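Side-chain contacts in mandelate racemase/muconate lactonizing enzyme family protein (Roseovarius sp. TM1035, PDB 3T9P), which is probably an isomerase or lyase of the enolase superfamily, related to mandelate racemase and muconate lactonizing enzyme, with its own reaction not established: residues A[148-151]-A[152-156]; A[308-311]-A[312-316]. One frame throughout, in Å; residues are numbered along the deposited sequence.

Interaction 1: A[148-151]-A[152-156]; sequences EDEA and ERFCR
Glu150 reaches one helical turn along helix 147-161 to meet both Arg153 and Phe154. Its CB points away from 152-156, but the side chain's end comes back. With chi1 at -168°, anti to the backbone N, CG lies over a face of the Phe154 ring in a CH-pi contact, 4.1 Å from the centroid. The bend at chi2 (69°) then lays the carboxylate stacked over the ring and toward Arg153: CD is 3.8 Å from Phe154 CZ, and OE2 sits above the plane toward the rim. The same OE2 forms a salt bridge with Arg153 NE, a nearly straight hydrogen bond of 2.6 Å in the guanidinium plane; a second bond, from Arg153 NH2 to OE2, is weak. Carboxylate and guanidinium are almost coplanar. OE1 is held by Ser140, while Arg153 NH1 forms a salt bridge with Glu337. Underneath, Phe154 N donates to Glu150 O at 3.0 Å in ordinary helical bonding. Cutting Arg153 back to an alanine would probably strip Glu150 OE2 of its salt bridge and take this cationic partner from Glu337. Buried against an aromatic face, the Glu150 carboxylate has partners on both oxygens, and the neighbouring guanidinium is likely to favour its charged form.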
ATOM      1  N   GLU A 148     -28.390  -8.753 -23.138  1.00 25.28           N
ATOM      2  CA  GLU A 148     -28.804  -9.948 -23.800  1.00 24.83           C
ATOM      3  C   GLU A 148     -27.750 -11.007 -23.900  1.00 23.32           C
ATOM      4  O   GLU A 148     -28.016 -12.121 -23.676  1.00 23.02           O
ATOM      5  CB  GLU A 148     -29.475  -9.599 -25.131  1.00 20.00           C
ATOM      6  CG  GLU A 148     -30.674  -8.613 -24.963  1.00 20.00           C
ATOM      7  CD  GLU A 148     -30.276  -7.113 -24.740  1.00 20.00           C
ATOM      8  OE1 GLU A 148     -29.120  -6.729 -24.896  1.00 20.00           O
ATOM      9  OE2 GLU A 148     -31.166  -6.304 -24.399  1.00 20.00           O
ATOM     10  N   ASP A 149     -26.537 -10.624 -24.237  1.00 21.90           N
ATOM     11  CA  ASP A 149     -25.447 -11.543 -24.252  1.00 21.95           C
ATOM     12  C   ASP A 149     -25.086 -12.105 -22.861  1.00 21.00           C
ATOM     13  O   ASP A 149     -24.784 -13.252 -22.737  1.00 22.01           O
ATOM     14  CB  ASP A 149     -24.238 -10.935 -24.929  1.00 21.96           C
ATOM     15  CG  ASP A 149     -24.388 -10.868 -26.450  1.00 28.51           C
ATOM     16  OD1 ASP A 149     -25.346 -11.389 -26.992  1.00 28.20           O
ATOM     17  OD2 ASP A 149     -23.538 -10.303 -27.088  1.00 29.09           O
ATOM     18  N   GLU A 150     -25.098 -11.274 -21.845  1.00 21.03           N
ATOM     19  CA  GLU A 150     -24.834 -11.716 -20.475  1.00 19.30           C
ATOM     20  C   GLU A 150     -25.921 -12.690 -20.029  1.00 20.12           C
ATOM     21  O   GLU A 150     -25.637 -13.704 -19.518  1.00 21.76           O
ATOM     22  CB  GLU A 150     -24.761 -10.521 -19.522  1.00 20.00           C
ATOM     23  CG  GLU A 150     -24.215 -10.859 -18.144  1.00 20.00           C
ATOM     24  CD  GLU A 150     -22.739 -11.207 -18.173  1.00 20.00           C
ATOM     25  OE1 GLU A 150     -21.920 -10.374 -17.734  1.00 20.00           O
ATOM     26  OE2 GLU A 150     -22.398 -12.315 -18.638  1.00 20.00           O
ATOM     27  N   ALA A 151     -27.164 -12.393 -20.339  1.00 21.06           N
ATOM     28  CA  ALA A 151     -28.268 -13.279 -20.003  1.00 22.18           C
ATOM     29  C   ALA A 151     -28.175 -14.631 -20.654  1.00 22.79           C
ATOM     30  O   ALA A 151     -28.335 -15.629 -20.012  1.00 20.39           O
ATOM     31  CB  ALA A 151     -29.565 -12.649 -20.359  1.00 21.83           C
ATOM     32  N   GLU A 152     -27.849 -14.630 -21.942  1.00 24.12           N
ATOM     33  CA  GLU A 152     -27.737 -15.859 -22.659  1.00 25.64           C
ATOM     34  C   GLU A 152     -26.614 -16.720 -22.160  1.00 24.97           C
ATOM     35  O   GLU A 152     -26.805 -17.897 -21.986  1.00 25.65           O
ATOM     36  CB  GLU A 152     -27.641 -15.695 -24.187  1.00 25.46           C
ATOM     37  CG  GLU A 152     -27.978 -17.002 -24.938  1.00 34.93           C
ATOM     38  CD  GLU A 152     -29.125 -17.897 -24.270  1.00 47.69           C
ATOM     39  OE1 GLU A 152     -30.301 -17.480 -24.207  1.00 45.40           O
ATOM     40  OE2 GLU A 152     -28.824 -19.029 -23.811  1.00 50.64           O
ATOM     41  N   ARG A 153     -25.449 -16.142 -21.898  1.00 22.39           N
ATOM     42  CA  ARG A 153     -24.398 -17.043 -21.453  1.00 20.19           C
ATOM     43  C   ARG A 153     -24.735 -17.551 -20.048  1.00 19.48           C
ATOM     44  O   ARG A 153     -24.401 -18.676 -19.740  1.00 21.25           O
ATOM     45  CB  ARG A 153     -22.997 -16.443 -21.597  1.00 20.22           C
ATOM     46  CG  ARG A 153     -22.636 -15.331 -20.655  1.00 19.40           C
ATOM     47  CD  ARG A 153     -21.129 -15.031 -20.798  1.00 18.27           C
ATOM     48  NE  ARG A 153     -20.766 -13.866 -19.962  1.00 22.23           N
ATOM     49  CZ  ARG A 153     -19.519 -13.480 -19.737  1.00 16.52           C
ATOM     50  NH1 ARG A 153     -18.486 -14.184 -20.219  1.00 15.88           N
ATOM     51  NH2 ARG A 153     -19.297 -12.371 -18.991  1.00 19.30           N
ATOM     52  N   PHE A 154     -25.370 -16.723 -19.220  1.00 18.77           N
ATOM     53  CA  PHE A 154     -25.755 -17.119 -17.860  1.00 19.21           C
ATOM     54  C   PHE A 154     -26.787 -18.266 -17.923  1.00 22.00           C
ATOM     55  O   PHE A 154     -26.676 -19.263 -17.160  1.00 21.58           O
ATOM     56  CB  PHE A 154     -26.333 -15.940 -17.125  1.00 18.43           C
ATOM     57  CG  PHE A 154     -25.303 -15.046 -16.431  1.00 18.69           C
ATOM     58  CD1 PHE A 154     -23.918 -15.315 -16.517  1.00 15.61           C
ATOM     59  CD2 PHE A 154     -25.726 -13.980 -15.656  1.00 17.21           C
ATOM     60  CE1 PHE A 154     -23.015 -14.518 -15.815  1.00 16.87           C
ATOM     61  CE2 PHE A 154     -24.788 -13.103 -14.995  1.00 17.76           C
ATOM     62  CZ  PHE A 154     -23.442 -13.370 -15.071  1.00 16.24           C
ATOM     63  N   CYS A 155     -27.783 -18.149 -18.816  1.00 22.38           N
ATOM     64  CA  CYS A 155     -28.761 -19.244 -18.984  1.00 23.18           C
ATOM     65  C   CYS A 155     -28.148 -20.592 -19.246  1.00 22.77           C
ATOM     66  O   CYS A 155     -28.563 -21.582 -18.630  1.00 22.13           O
ATOM     67  CB  CYS A 155     -29.850 -18.866 -20.021  1.00 24.46           C
ATOM     68  SG  CYS A 155     -30.973 -17.716 -19.266  1.00 28.15           S
ATOM     69  N   ARG A 156     -27.152 -20.612 -20.143  1.00 22.03           N
ATOM     70  CA  ARG A 156     -26.425 -21.806 -20.553  1.00 24.11           C
ATOM     71  C   ARG A 156     -25.638 -22.370 -19.325  1.00 24.24           C
ATOM     72  O   ARG A 156     -25.644 -23.584 -19.104  1.00 23.07           O
ATOM     73  CB  ARG A 156     -25.464 -21.520 -21.727  1.00 25.16           C
ATOM     74  CG  ARG A 156     -26.183 -21.353 -23.101  1.00 33.52           C
ATOM     75  CD  ARG A 156     -25.293 -20.708 -24.246  1.00 49.94           C
ATOM     76  NE  ARG A 156     -23.956 -21.326 -24.429  1.00 57.89           N
ATOM     77  CZ  ARG A 156     -22.760 -20.716 -24.293  1.00 60.50           C
ATOM     78  NH1 ARG A 156     -22.657 -19.415 -23.963  1.00 57.27           N
ATOM     79  NH2 ARG A 156     -21.642 -21.432 -24.500  1.00 60.83           N
TER

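Interaction 2: A[308-311]-A[312-316]; sequences AANL and SLVTM
This is a helix N-cap contact in the C-terminal barrel domain of the enolase superfamily: the loop 308-311 folds against the first turn of helix 313-322, deep inside the chain, and Ser312 occupies the N-cap position. Ser312 OG accepts a long, weak capping bond from Val314 N, and it also donates to Asn310 OD1 over 2.7 Å. The amide oxygen of Asn310 is gripped twice, because Ser312 N reaches it as well, at 2.9 Å and on a lone pair; both donors lie in the carbonyl plane. Asn310 can fold forward in this way because its CG stands between the backbone N and the carbonyl carbon (chi1 61°), turning OD1 to the start of the helix, while ND2 bonds to Thr55. Gln52, at the end of strand 48-52 in the N-terminal antiparallel sheet, ties the cap to that sheet, donating to Ser312 OG and accepting from Leu313 N.

The backbone of Asn310 is bound separately. Thr315 OG1 donates to Asn310 O at 2.7 Å, approaching from above the carbonyl plane. Methyl groups fill in around these polar atoms: Val314 CG1 lies 3.5 Å from Asn310 O, and Leu311 CD2 crosses Thr315 at a slant, 3.6 Å from its OG1. Ala308 CB turns toward the helix and reaches Thr315 OG1 at 3.7 Å. Phe334 of strand 332-335 touches both Leu311 and Thr315. A formic acid molecule near the Ala309 side chain probably comes from the crystallisation liquor, though such molecules can mark pockets. The Thr315 hydroxyl, which donates its hydrogen bond to Asn310 O, accepts from a water that also donates to Ala308 O, each water bond 2.8 Å long.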
ATOM      1  N   ALA A 308     -12.433 -13.716  -5.631  1.00 14.00           N
ATOM      2  CA  ALA A 308     -11.515 -14.560  -6.369  1.00 15.30           C
ATOM      3  C   ALA A 308     -11.952 -14.328  -7.803  1.00 16.85           C
ATOM      4  O   ALA A 308     -12.963 -14.876  -8.202  1.00 17.20           O
ATOM      5  CB  ALA A 308     -11.690 -16.138  -6.009  1.00 15.75           C
ATOM      6  N   ALA A 309     -11.135 -13.672  -8.604  1.00 16.10           N
ATOM      7  CA  ALA A 309     -11.690 -13.202  -9.887  1.00 16.95           C
ATOM      8  C   ALA A 309     -11.061 -13.850 -11.105  1.00 16.05           C
ATOM      9  O   ALA A 309     -11.395 -13.477 -12.216  1.00 16.58           O
ATOM     10  CB  ALA A 309     -11.629 -11.667  -9.958  1.00 18.60           C
ATOM     11  N   ASN A 310     -10.221 -14.883 -10.906  1.00 15.83           N
ATOM     12  CA  ASN A 310      -9.666 -15.621 -12.007  1.00 14.77           C
ATOM     13  C   ASN A 310      -9.321 -17.032 -11.601  1.00 15.94           C
ATOM     14  O   ASN A 310      -9.295 -17.339 -10.397  1.00 14.83           O
ATOM     15  CB  ASN A 310      -8.452 -14.868 -12.654  1.00 12.90           C
ATOM     16  CG  ASN A 310      -7.326 -14.656 -11.700  1.00 10.47           C
ATOM     17  OD1 ASN A 310      -6.699 -15.582 -11.255  1.00 12.72           O
ATOM     18  ND2 ASN A 310      -7.061 -13.377 -11.345  1.00 13.48           N
ATOM     19  N   LEU A 311      -8.983 -17.871 -12.589  1.00 13.10           N
ATOM     20  CA  LEU A 311      -8.629 -19.225 -12.298  1.00 15.94           C
ATOM     21  C   LEU A 311      -7.129 -19.464 -12.188  1.00 17.28           C
ATOM     22  O   LEU A 311      -6.638 -20.573 -12.531  1.00 16.44           O
ATOM     23  CB  LEU A 311      -9.374 -20.239 -13.198  1.00 17.62           C
ATOM     24  CG  LEU A 311     -10.928 -20.044 -13.188  1.00 17.36           C
ATOM     25  CD1 LEU A 311     -11.655 -21.084 -14.140  1.00 12.57           C
ATOM     26  CD2 LEU A 311     -11.453 -20.199 -11.756  1.00 19.31           C
ATOM     27  N   SER A 312      -6.409 -18.457 -11.619  1.00 13.87           N
ATOM     28  CA  SER A 312      -5.107 -18.786 -11.095  1.00 13.05           C
ATOM     29  C   SER A 312      -5.292 -19.577  -9.779  1.00 14.61           C
ATOM     30  O   SER A 312      -6.382 -20.045  -9.535  1.00 14.69           O
ATOM     31  CB  SER A 312      -4.322 -17.525 -10.913  1.00 10.80           C
ATOM     32  OG  SER A 312      -4.773 -16.811  -9.779  1.00 15.87           O
ATOM     33  N   LEU A 313      -4.277 -19.700  -8.940  1.00 12.28           N
ATOM     34  CA  LEU A 313      -4.418 -20.452  -7.700  1.00 15.60           C
ATOM     35  C   LEU A 313      -5.444 -19.769  -6.695  1.00 14.38           C
ATOM     36  O   LEU A 313      -5.914 -20.380  -5.722  1.00 13.84           O
ATOM     37  CB  LEU A 313      -3.042 -20.511  -7.059  1.00 14.59           C
ATOM     38  CG  LEU A 313      -3.029 -21.459  -5.851  1.00 17.09           C
ATOM     39  CD1 LEU A 313      -3.242 -22.843  -6.281  1.00 17.06           C
ATOM     40  CD2 LEU A 313      -1.736 -21.271  -4.997  1.00 15.56           C
ATOM     41  N   VAL A 314      -5.645 -18.474  -6.873  1.00 14.38           N
ATOM     42  CA  VAL A 314      -6.530 -17.729  -5.941  1.00 13.41           C
ATOM     43  C   VAL A 314      -7.882 -18.475  -5.732  1.00 13.57           C
ATOM     44  O   VAL A 314      -8.427 -18.491  -4.647  1.00 12.73           O
ATOM     45  CB  VAL A 314      -6.684 -16.235  -6.367  1.00 12.50           C
ATOM     46  CG1 VAL A 314      -7.454 -16.090  -7.739  1.00 13.31           C
ATOM     47  CG2 VAL A 314      -7.427 -15.378  -5.217  1.00 11.10           C
ATOM     48  N   THR A 315      -8.445 -19.041  -6.783  1.00 11.47           N
ATOM     49  CA  THR A 315      -9.712 -19.701  -6.617  1.00 11.97           C
ATOM     50  C   THR A 315      -9.583 -20.959  -5.710  1.00 13.48           C
ATOM     51  O   THR A 315     -10.402 -21.119  -4.766  1.00 13.98           O
ATOM     52  CB  THR A 315     -10.435 -19.944  -8.004  1.00 12.33           C
ATOM     53  OG1 THR A 315     -10.745 -18.656  -8.565  1.00 14.09           O
ATOM     54  CG2 THR A 315     -11.871 -20.788  -7.833  1.00 10.49           C
ATOM     55  N   MET A 316      -8.603 -21.776  -5.931  1.00  7.62           N
ATOM     56  CA  MET A 316      -8.374 -22.981  -5.067  1.00 13.43           C
ATOM     57  C   MET A 316      -8.041 -22.568  -3.616  1.00 13.28           C
ATOM     58  O   MET A 316      -8.583 -23.136  -2.669  1.00 15.27           O
ATOM     59  CB  MET A 316      -7.223 -23.870  -5.647  1.00 12.97           C
ATOM     60  CG  MET A 316      -6.982 -25.228  -4.816  1.00 11.93           C
ATOM     61  SD  MET A 316      -8.574 -26.131  -4.667  1.00 15.27           S
ATOM     62  CE  MET A 316      -8.716 -26.734  -6.342  1.00 17.83           C
TER
HETATM   63  O   HOH W   1     -12.795 -17.194  -9.747  1.00 15.63           O

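Overall arrangement
Both contacts are local and belong to the enolase C-terminal-like domain, yet their centres lie 22 Å apart and they share no element. Interaction 1 lies in the first turns of helix 147-161, wholly within the helix, in the beta-alpha-beta unit 132-139, 147-161, 165-169, far from the middle of the chain, with solvent-exposed residues on one side and helix 184-196 covering another. Interaction 2 is buried near the chain centre, at the junction where a loop turns into helix 313-322. The chemistry follows the setting: full charges and an aromatic face in the partly buried outer helix, against neutral amide, hydroxyl and water bonds at the buried junction. Strand 332-335 borders interaction 2, and Glu337, just beyond that strand, reaches interaction 1.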